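PDB 5EYB: DNA-binding protein reb1 from Schizosaccharomyces pombe, which binds specific DNA sites in the ribosomal RNA gene region and upstream of many genes, and takes part in ending RNA polymerase I transcription. Local coordinates for residues Q102-I107 with Y158-R163; Y123-Q128 with K136-F141; T232-I237 with T254-M259. One frame throughout, in Å; residues are numbered along the deposited sequence.

Contact 1. Residues Q102-I107 with Y158-R163. With nucleotides of chain C; nucleotides of chain B.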
# COMPACT_ATOMS: atom_id res chain seq x y z
N GLN A 102 -12.47 2.80 -19.59
CA GLN A 102 -13.59 2.57 -20.50
C GLN A 102 -14.69 1.78 -19.79
O GLN A 102 -15.86 1.91 -20.11
CB GLN A 102 -13.13 1.83 -21.76
CG GLN A 102 -14.19 1.74 -22.85
CD GLN A 102 -14.54 3.10 -23.43
OE1 GLN A 102 -13.75 4.04 -23.38
NE2 GLN A 102 -15.74 3.21 -24.00
N GLU A 103 -14.29 0.95 -18.83
CA GLU A 103 -15.25 0.17 -18.06
C GLU A 103 -16.08 1.09 -17.17
O GLU A 103 -17.30 0.97 -17.11
CB GLU A 103 -14.54 -0.88 -17.22
CG GLU A 103 -13.68 -1.82 -18.03
CD GLU A 103 -13.13 -2.96 -17.21
OE1 GLU A 103 -13.91 -3.88 -16.90
OE2 GLU A 103 -11.93 -2.93 -16.87
N THR A 104 -15.40 2.00 -16.49
CA THR A 104 -16.06 2.96 -15.62
C THR A 104 -16.94 3.91 -16.44
O THR A 104 -17.97 4.38 -15.96
CB THR A 104 -15.05 3.79 -14.82
OG1 THR A 104 -14.26 4.58 -15.71
CG2 THR A 104 -14.14 2.87 -14.01
N ALA A 105 -16.53 4.17 -17.68
CA ALA A 105 -17.30 5.03 -18.57
C ALA A 105 -18.60 4.35 -18.97
O ALA A 105 -19.66 4.99 -19.02
CB ALA A 105 -16.48 5.40 -19.79
N ILE A 106 -18.52 3.06 -19.26
CA ILE A 106 -19.70 2.26 -19.59
C ILE A 106 -20.66 2.19 -18.41
O ILE A 106 -21.88 2.32 -18.57
CB ILE A 106 -19.31 0.83 -20.01
CG1 ILE A 106 -18.53 0.85 -21.33
CG2 ILE A 106 -20.54 -0.05 -20.15
CD1 ILE A 106 -18.09 -0.51 -21.80
N ILE A 107 -20.11 1.98 -17.21
CA ILE A 107 -20.92 1.93 -16.00
C ILE A 107 -21.62 3.26 -15.78
O ILE A 107 -22.83 3.31 -15.58
CB ILE A 107 -20.08 1.58 -14.76
CG1 ILE A 107 -19.47 0.19 -14.90
CG2 ILE A 107 -20.93 1.67 -13.50
CD1 ILE A 107 -18.56 -0.20 -13.76
N TYR A 158 -20.48 -6.15 -9.64
CA TYR A 158 -21.44 -5.95 -8.57
C TYR A 158 -20.81 -5.24 -7.36
O TYR A 158 -21.40 -4.30 -6.82
CB TYR A 158 -22.04 -7.30 -8.14
CG TYR A 158 -22.83 -7.26 -6.85
CD1 TYR A 158 -24.15 -6.83 -6.82
CD2 TYR A 158 -22.25 -7.69 -5.65
CE1 TYR A 158 -24.86 -6.81 -5.65
CE2 TYR A 158 -22.96 -7.67 -4.48
CZ TYR A 158 -24.27 -7.23 -4.47
OH TYR A 158 -24.98 -7.21 -3.29
N HIS A 159 -19.62 -5.68 -6.95
CA HIS A 159 -18.92 -5.05 -5.83
C HIS A 159 -18.50 -3.63 -6.18
O HIS A 159 -18.61 -2.72 -5.36
CB HIS A 159 -17.69 -5.86 -5.44
CG HIS A 159 -17.99 -7.10 -4.66
ND1 HIS A 159 -18.94 -7.14 -3.67
CD2 HIS A 159 -17.47 -8.35 -4.74
CE1 HIS A 159 -18.99 -8.36 -3.16
NE2 HIS A 159 -18.11 -9.11 -3.79
N HIS A 160 -18.01 -3.45 -7.40
CA HIS A 160 -17.55 -2.16 -7.87
C HIS A 160 -18.64 -1.10 -7.81
O HIS A 160 -18.43 -0.02 -7.27
CB HIS A 160 -17.03 -2.28 -9.31
CG HIS A 160 -16.59 -0.98 -9.90
ND1 HIS A 160 -15.30 -0.51 -9.79
CD2 HIS A 160 -17.28 -0.04 -10.59
CE1 HIS A 160 -15.21 0.66 -10.39
NE2 HIS A 160 -16.39 0.97 -10.89
N VAL A 161 -19.80 -1.43 -8.36
CA VAL A 161 -20.93 -0.50 -8.42
C VAL A 161 -21.35 -0.06 -7.02
O VAL A 161 -21.57 1.13 -6.78
CB VAL A 161 -22.14 -1.13 -9.14
CG1 VAL A 161 -23.38 -0.27 -8.97
CG2 VAL A 161 -21.82 -1.34 -10.61
N ARG A 162 -21.44 -1.01 -6.10
CA ARG A 162 -21.83 -0.72 -4.72
C ARG A 162 -20.85 0.23 -4.05
O ARG A 162 -21.26 1.19 -3.38
CB ARG A 162 -21.95 -2.01 -3.92
CG ARG A 162 -23.20 -2.81 -4.25
CD ARG A 162 -23.09 -4.24 -3.76
NE ARG A 162 -22.91 -4.36 -2.32
CZ ARG A 162 -23.89 -4.25 -1.43
NH1 ARG A 162 -25.13 -4.00 -1.82
NH2 ARG A 162 -23.63 -4.38 -0.13
N ARG A 163 -19.56 -0.02 -4.23
CA ARG A 163 -18.53 0.82 -3.64
C ARG A 163 -18.54 2.21 -4.28
O ARG A 163 -18.36 3.21 -3.59
CB ARG A 163 -17.15 0.17 -3.79
CG ARG A 163 -16.06 0.83 -2.96
CD ARG A 163 -14.85 -0.08 -2.79
NE ARG A 163 -15.09 -1.19 -1.87
CZ ARG A 163 -15.38 -2.44 -2.26
NH1 ARG A 163 -15.45 -2.73 -3.55
NH2 ARG A 163 -15.58 -3.39 -1.36
P DC C 16 -12.86 -1.32 -7.13
OP1 DC C 16 -13.06 -1.07 -8.57
OP2 DC C 16 -14.01 -1.29 -6.20
O5' DC C 16 -12.16 -2.75 -6.96
C5' DC C 16 -10.92 -3.00 -7.56
C4' DC C 16 -10.44 -4.39 -7.20
O4' DC C 16 -10.13 -4.43 -5.79
C3' DC C 16 -11.48 -5.49 -7.45
O3' DC C 16 -10.90 -6.59 -8.11
C2' DC C 16 -11.93 -5.88 -6.05
C1' DC C 16 -10.69 -5.60 -5.23
N1 DC C 16 -10.98 -5.36 -3.81
C2 DC C 16 -10.51 -6.24 -2.84
O2 DC C 16 -9.82 -7.21 -3.20
N3 DC C 16 -10.81 -6.02 -1.54
C4 DC C 16 -11.56 -4.96 -1.20
N4 DC C 16 -11.83 -4.78 0.09
C5 DC C 16 -12.06 -4.06 -2.18
C6 DC C 16 -11.76 -4.30 -3.46
P DG B 8 -28.63 -7.14 -2.99
OP1 DG B 8 -29.86 -6.46 -2.51
OP2 DG B 8 -27.59 -6.37 -3.71
O5' DG B 8 -27.94 -7.87 -1.75
C5' DG B 8 -28.69 -8.76 -0.96
C4' DG B 8 -28.02 -9.02 0.38
O4' DG B 8 -27.18 -10.20 0.29
C3' DG B 8 -27.13 -7.90 0.91
O3' DG B 8 -27.29 -7.82 2.32
C2' DG B 8 -25.72 -8.36 0.52
C1' DG B 8 -25.84 -9.88 0.62
N9 DG B 8 -24.98 -10.61 -0.30
C8 DG B 8 -24.82 -10.38 -1.65
N7 DG B 8 -24.00 -11.20 -2.23
C5 DG B 8 -23.58 -12.04 -1.20
C6 DG B 8 -22.68 -13.14 -1.22
O6 DG B 8 -22.06 -13.60 -2.19
N1 DG B 8 -22.54 -13.72 0.03
C2 DG B 8 -23.18 -13.29 1.17
N2 DG B 8 -22.92 -13.98 2.29
N3 DG B 8 -24.03 -12.27 1.21
C4 DG B 8 -24.18 -11.69 -0.01
P DT B 9 -26.60 -6.64 3.17
OP1 DT B 9 -27.56 -6.28 4.24
OP2 DT B 9 -26.12 -5.60 2.23
O5' DT B 9 -25.35 -7.37 3.85
C5' DT B 9 -25.56 -8.50 4.67
C4' DT B 9 -24.24 -9.16 5.06
O4' DT B 9 -23.68 -9.85 3.92
C3' DT B 9 -23.15 -8.21 5.58
O3' DT B 9 -22.77 -8.60 6.90
C2' DT B 9 -22.00 -8.38 4.58
C1' DT B 9 -22.28 -9.76 3.99
N1 DT B 9 -21.71 -9.97 2.62
C2 DT B 9 -20.87 -11.04 2.40
O2 DT B 9 -20.54 -11.82 3.27
N3 DT B 9 -20.42 -11.16 1.12
C4 DT B 9 -20.71 -10.34 0.04
O4 DT B 9 -20.25 -10.53 -1.07
C5 DT B 9 -21.61 -9.24 0.33
C7 DT B 9 -22.00 -8.29 -0.75
C6 DT B 9 -22.06 -9.11 1.59
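Ile107 and His160 make the main touch between residues 102-107 and 158-163, two helices whose short segments run at 68° to each other with axes 12.0 Å apart. CD1 of Ile107 comes obliquely against the imidazole, 3.4 Å from CD2 of His160. Deeper in, CG2 of Ile107 meets CG2 of Val161 at 4.3 Å. This side is buried: Ile107 also packs on Leu149, and Val161 on Tyr142 and Leu145 of helix 136-147. Toward Thr104 the contact thins. CG2 of Thr104 only grazes the imidazole, 4.3 Å from NE2 of His160, and OG1 of Thr104 is hydrogen-bonded to Val101 O. Thr104 and His160 are both partly exposed.

The imidazole also faces the DNA. CG of His160 stands anti to the backbone N (chi1 177°), which carries the ring from helix 154-164 toward Ile107. ND1 of His160 donates to OP1 of DC16 of chain C at 2.6 Å, with the phosphate oxygen in the ring plane. Phe99 stacks on the same ring. An alanine at His160 would probably leave this phosphate oxygen without its N-H partner and Ile107 CD1 without the ring it rests on.

Arg163 adds a weak hydrogen bond from NH1 to OP2 of DC16 of chain C, and C5 of that base lies over the centre of one guanidinium face. Tyr158 OH donates to OP2 of DG8 of chain B at 2.8 Å. The chemistry is split: the two helices meet without a hydrogen bond, while polar groups of helix 154-164, in the second Myb-associated domain, bond phosphates of both DNA strands.

Contact 2. Residues Y123-Q128 with K136-F141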
# COMPACT_ATOMS: atom_id res chain seq x y z
N TYR A 123 -28.74 10.02 -5.77
CA TYR A 123 -28.85 9.67 -4.36
C TYR A 123 -29.84 8.52 -4.18
O TYR A 123 -29.55 7.55 -3.49
CB TYR A 123 -29.27 10.88 -3.53
CG TYR A 123 -29.30 10.60 -2.04
CD1 TYR A 123 -28.12 10.46 -1.32
CD2 TYR A 123 -30.51 10.48 -1.36
CE1 TYR A 123 -28.15 10.20 0.04
CE2 TYR A 123 -30.54 10.23 -0.00
CZ TYR A 123 -29.36 10.09 0.70
OH TYR A 123 -29.38 9.83 2.05
N GLN A 124 -31.01 8.64 -4.81
CA GLN A 124 -32.01 7.59 -4.77
C GLN A 124 -31.47 6.28 -5.32
O GLN A 124 -31.79 5.20 -4.83
CB GLN A 124 -33.26 8.00 -5.54
CG GLN A 124 -34.20 8.91 -4.77
CD GLN A 124 -35.46 9.24 -5.55
OE1 GLN A 124 -35.41 9.56 -6.74
NE2 GLN A 124 -36.61 9.17 -4.88
N PHE A 125 -30.63 6.39 -6.34
CA PHE A 125 -29.99 5.22 -6.94
C PHE A 125 -29.11 4.49 -5.92
O PHE A 125 -29.18 3.26 -5.80
CB PHE A 125 -29.16 5.63 -8.16
CG PHE A 125 -28.39 4.50 -8.77
CD1 PHE A 125 -29.03 3.55 -9.56
CD2 PHE A 125 -27.03 4.38 -8.57
CE1 PHE A 125 -28.33 2.51 -10.13
CE2 PHE A 125 -26.31 3.33 -9.14
CZ PHE A 125 -26.96 2.40 -9.92
N CYS A 126 -28.29 5.24 -5.19
CA CYS A 126 -27.37 4.65 -4.23
C CYS A 126 -28.09 3.97 -3.08
O CYS A 126 -27.66 2.91 -2.62
CB CYS A 126 -26.42 5.72 -3.69
SG CYS A 126 -25.36 6.49 -4.93
N ASN A 127 -29.17 4.57 -2.61
CA ASN A 127 -29.93 4.02 -1.50
C ASN A 127 -30.62 2.71 -1.87
O ASN A 127 -30.69 1.79 -1.06
CB ASN A 127 -30.97 5.02 -0.99
CG ASN A 127 -30.34 6.17 -0.22
OD1 ASN A 127 -30.22 6.12 1.00
ND2 ASN A 127 -29.94 7.21 -0.94
N GLN A 128 -31.13 2.63 -3.09
CA GLN A 128 -31.79 1.42 -3.56
C GLN A 128 -30.79 0.29 -3.76
O GLN A 128 -31.12 -0.88 -3.55
CB GLN A 128 -32.56 1.70 -4.85
CG GLN A 128 -33.80 2.55 -4.65
CD GLN A 128 -34.80 1.90 -3.72
OE1 GLN A 128 -35.24 0.78 -3.94
NE2 GLN A 128 -35.16 2.61 -2.65
N LYS A 136 -36.47 -5.44 -7.92
CA LYS A 136 -36.35 -6.11 -9.21
C LYS A 136 -35.75 -5.20 -10.28
O LYS A 136 -35.06 -5.68 -11.19
CB LYS A 136 -37.71 -6.64 -9.66
N THR A 137 -36.02 -3.91 -10.18
CA THR A 137 -35.50 -2.94 -11.15
C THR A 137 -33.99 -2.85 -11.04
O THR A 137 -33.29 -2.76 -12.05
CB THR A 137 -36.11 -1.54 -10.95
OG1 THR A 137 -35.63 -0.99 -9.72
CG2 THR A 137 -37.63 -1.62 -10.91
N ILE A 138 -33.49 -2.86 -9.81
CA ILE A 138 -32.05 -2.83 -9.56
C ILE A 138 -31.42 -4.15 -9.98
O ILE A 138 -30.35 -4.18 -10.58
CB ILE A 138 -31.73 -2.54 -8.08
CG1 ILE A 138 -32.06 -1.09 -7.74
CG2 ILE A 138 -30.27 -2.81 -7.78
CD1 ILE A 138 -31.26 -0.09 -8.55
N ARG A 139 -32.10 -5.25 -9.67
CA ARG A 139 -31.64 -6.58 -10.04
C ARG A 139 -31.54 -6.72 -11.55
O ARG A 139 -30.67 -7.43 -12.06
CB ARG A 139 -32.58 -7.65 -9.46
N MET A 140 -32.44 -6.05 -12.26
CA MET A 140 -32.45 -6.09 -13.72
C MET A 140 -31.37 -5.17 -14.28
O MET A 140 -30.79 -5.44 -15.34
CB MET A 140 -33.83 -5.71 -14.26
CG MET A 140 -34.07 -6.16 -15.69
SD MET A 140 -33.95 -7.95 -15.87
CE MET A 140 -33.98 -8.11 -17.65
N PHE A 141 -31.10 -4.08 -13.58
CA PHE A 141 -30.04 -3.15 -13.95
C PHE A 141 -28.69 -3.86 -13.98
O PHE A 141 -27.91 -3.71 -14.93
CB PHE A 141 -29.99 -1.96 -12.99
CG PHE A 141 -28.68 -1.23 -12.98
CD1 PHE A 141 -27.77 -1.41 -11.95
CD2 PHE A 141 -28.36 -0.35 -14.00
CE1 PHE A 141 -26.56 -0.73 -11.94
CE2 PHE A 141 -27.15 0.33 -14.00
CZ PHE A 141 -26.25 0.14 -12.97
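Ile138, Phe125 and Gln128 bury the most surface where residues 123-128 meet 136-141, and Phe141 completes the group. The segments lie almost square to each other, at 92°, with axes 11.2 Å apart. No hydrogen bond passes between them.

Phe125 holds the centre. Its CG is anti to the backbone N (chi1 176°), and the ring reaches across to Phe141. The two rings form a T-shaped pair with planes at 86° and centroids 5.4 Å apart. Phe125 supplies the edge and Phe141 the face. The closest atoms are CZ of Phe125 and CE1 of Phe141, 3.7 Å apart. CE1 of Phe125 lies above the same Phe141 face, displaced toward its rim.

Ile138 fills in beside this pair. Its CD1 approaches CE1 of Phe125 obliquely at 4.2 Å. Its CG1 rests 4.0 Å from CB of Gln128. The buried side chain of Ile138 also touches Phe114 of helix 101-116. Gln128 contributes the base of its side chain, while its bent chain also touches Trp120 and Pro135. This makes Gln128 the partly exposed border of an otherwise buried apolar patch.

Helix 101-116 packs against both sides of the contact. Its Val111 touches Phe125 and Phe141, and the Phe114 ring meets that of Phe141. Tyr165 makes a further edge-to-face pair with Phe125. The contact thus joins three helices of the second Myb-associated domain.

Contact 3. Residues T232-I237 with T254-M259; sequences TQLLQI and TLVAQM
Ile237 places CG1 between its backbone N and carbonyl carbon (chi1 47°), and chi2 near 94° turns CD1 toward Val256. CG1 of Val256, anti to its backbone N, is the branch that meets Ile237. The pair carries the contact between residues 232-237 and 254-259.

CD1 of Ile237 sits 3.4 Å from CG1 of Val256. It also lies 3.7 Å from CG2 of Val256, so one methyl faces both branches of the valine. The two side chains cross at about a right angle. Leu234 comes to the same valine by another route: its CD1 reaches CG1 of Val256 at 3.9 Å. That methyl of Val256 is therefore shared by Ile237 and Leu234.

Met259 lies on the more open side. Its side chain and that of Ile237 slide past each other in opposite directions. CE of Met259 lies 4.2 Å from CB of Ile237. CG2 of Ile237 stands at the same distance, 4.2 Å, from CB of Met259. Met259 is exposed, whereas Leu234 and Val256 are buried. All these contacts are apolar, and no hydrogen bond crosses.

The short helix segments run at 132°, with axes 10.0 Å apart. They belong to the first two helices of the second Myb-type repeat, and residues 254-259 fall in its predicted helix-turn-helix. Helix 265-275 packs against the contact, where Cys268 touches both Leu234 and Val256. Trp226 also packs on Leu234. On another side of helix 228-238, Thr232 and Leu235 touch helix 320-333.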
# COMPACT_ATOMS: atom_id res chain seq x y z
N THR A 232 12.05 -10.07 16.04
CA THR A 232 12.26 -11.47 16.37
C THR A 232 10.91 -12.16 16.57
O THR A 232 10.71 -13.29 16.12
CB THR A 232 13.12 -11.64 17.64
OG1 THR A 232 14.30 -10.84 17.52
CG2 THR A 232 13.52 -13.10 17.83
N GLN A 233 10.00 -11.48 17.26
CA GLN A 233 8.66 -12.01 17.49
C GLN A 233 7.94 -12.23 16.16
O GLN A 233 7.23 -13.22 15.99
CB GLN A 233 7.85 -11.06 18.38
N LEU A 234 8.14 -11.31 15.22
CA LEU A 234 7.55 -11.40 13.90
C LEU A 234 8.02 -12.65 13.16
O LEU A 234 7.26 -13.26 12.41
CB LEU A 234 7.89 -10.16 13.07
CG LEU A 234 7.38 -10.17 11.63
CD1 LEU A 234 5.86 -10.04 11.61
CD2 LEU A 234 8.03 -9.08 10.81
N LEU A 235 9.27 -13.01 13.36
CA LEU A 235 9.82 -14.20 12.72
C LEU A 235 9.29 -15.48 13.36
O LEU A 235 9.18 -16.51 12.71
CB LEU A 235 11.34 -14.18 12.77
CG LEU A 235 11.96 -13.01 12.00
CD1 LEU A 235 13.46 -12.96 12.21
CD2 LEU A 235 11.62 -13.14 10.53
N GLN A 236 8.97 -15.39 14.65
CA GLN A 236 8.48 -16.55 15.38
C GLN A 236 7.05 -16.90 14.97
O GLN A 236 6.68 -18.07 14.94
CB GLN A 236 8.56 -16.32 16.89
N ILE A 237 6.25 -15.88 14.65
CA ILE A 237 4.84 -16.10 14.34
C ILE A 237 4.62 -16.55 12.90
O ILE A 237 3.63 -17.22 12.61
CB ILE A 237 4.00 -14.83 14.61
CG1 ILE A 237 4.67 -13.60 14.01
CG2 ILE A 237 3.83 -14.62 16.09
CD1 ILE A 237 4.18 -13.25 12.64
N THR A 254 -3.25 -10.62 8.55
CA THR A 254 -4.20 -10.09 9.52
C THR A 254 -4.04 -10.81 10.85
O THR A 254 -4.05 -10.19 11.91
CB THR A 254 -5.65 -10.21 9.03
OG1 THR A 254 -5.81 -9.46 7.81
CG2 THR A 254 -6.61 -9.66 10.07
N LEU A 255 -3.88 -12.13 10.79
CA LEU A 255 -3.65 -12.90 12.00
C LEU A 255 -2.26 -12.62 12.55
O LEU A 255 -2.07 -12.56 13.77
CB LEU A 255 -3.82 -14.40 11.74
CG LEU A 255 -3.63 -15.33 12.95
CD1 LEU A 255 -4.66 -15.03 14.03
CD2 LEU A 255 -3.67 -16.79 12.53
N VAL A 256 -1.30 -12.44 11.66
CA VAL A 256 0.08 -12.12 12.03
C VAL A 256 0.15 -10.85 12.87
O VAL A 256 0.82 -10.82 13.91
CB VAL A 256 0.97 -11.97 10.78
CG1 VAL A 256 2.17 -11.07 11.07
CG2 VAL A 256 1.40 -13.34 10.26
N ALA A 257 -0.54 -9.81 12.43
CA ALA A 257 -0.57 -8.55 13.15
C ALA A 257 -1.27 -8.69 14.50
O ALA A 257 -0.86 -8.10 15.49
CB ALA A 257 -1.25 -7.48 12.31
N GLN A 258 -2.35 -9.47 14.52
CA GLN A 258 -3.11 -9.70 15.74
C GLN A 258 -2.24 -10.31 16.83
O GLN A 258 -2.29 -9.88 17.99
CB GLN A 258 -4.31 -10.60 15.46
CG GLN A 258 -5.06 -11.05 16.70
CD GLN A 258 -6.14 -12.07 16.40
OE1 GLN A 258 -6.70 -12.08 15.31
NE2 GLN A 258 -6.42 -12.94 17.37
N MET A 259 -1.43 -11.30 16.46
CA MET A 259 -0.57 -11.99 17.43
C MET A 259 0.62 -11.13 17.85
O MET A 259 1.06 -11.20 19.00
CB MET A 259 -0.09 -13.32 16.85
CG MET A 259 -1.19 -14.33 16.62
SD MET A 259 -0.56 -15.92 16.04
CE MET A 259 -0.09 -15.51 14.37

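In the fold
Contacts 1 and 2 belong to the second Myb-associated domain, their centres about 14 Å apart. Contact 1 pairs helices 101-116 and 154-164; contact 2 pairs the two that lie between them in sequence, 122-129 and 136-147. Helix 101-116 is a side of contact 1 and also packs on contact 2. Contact 2 is the buried one, built on aromatic and aliphatic groups. Contact 1 is partly buried and adds direct phosphate bonds to its small apolar patch. Contact 3 lies in a Myb-type repeat, with its centre about 36 Å from that of contact 1. It is aliphatic and also partly buried, with an exposed methionine at its border.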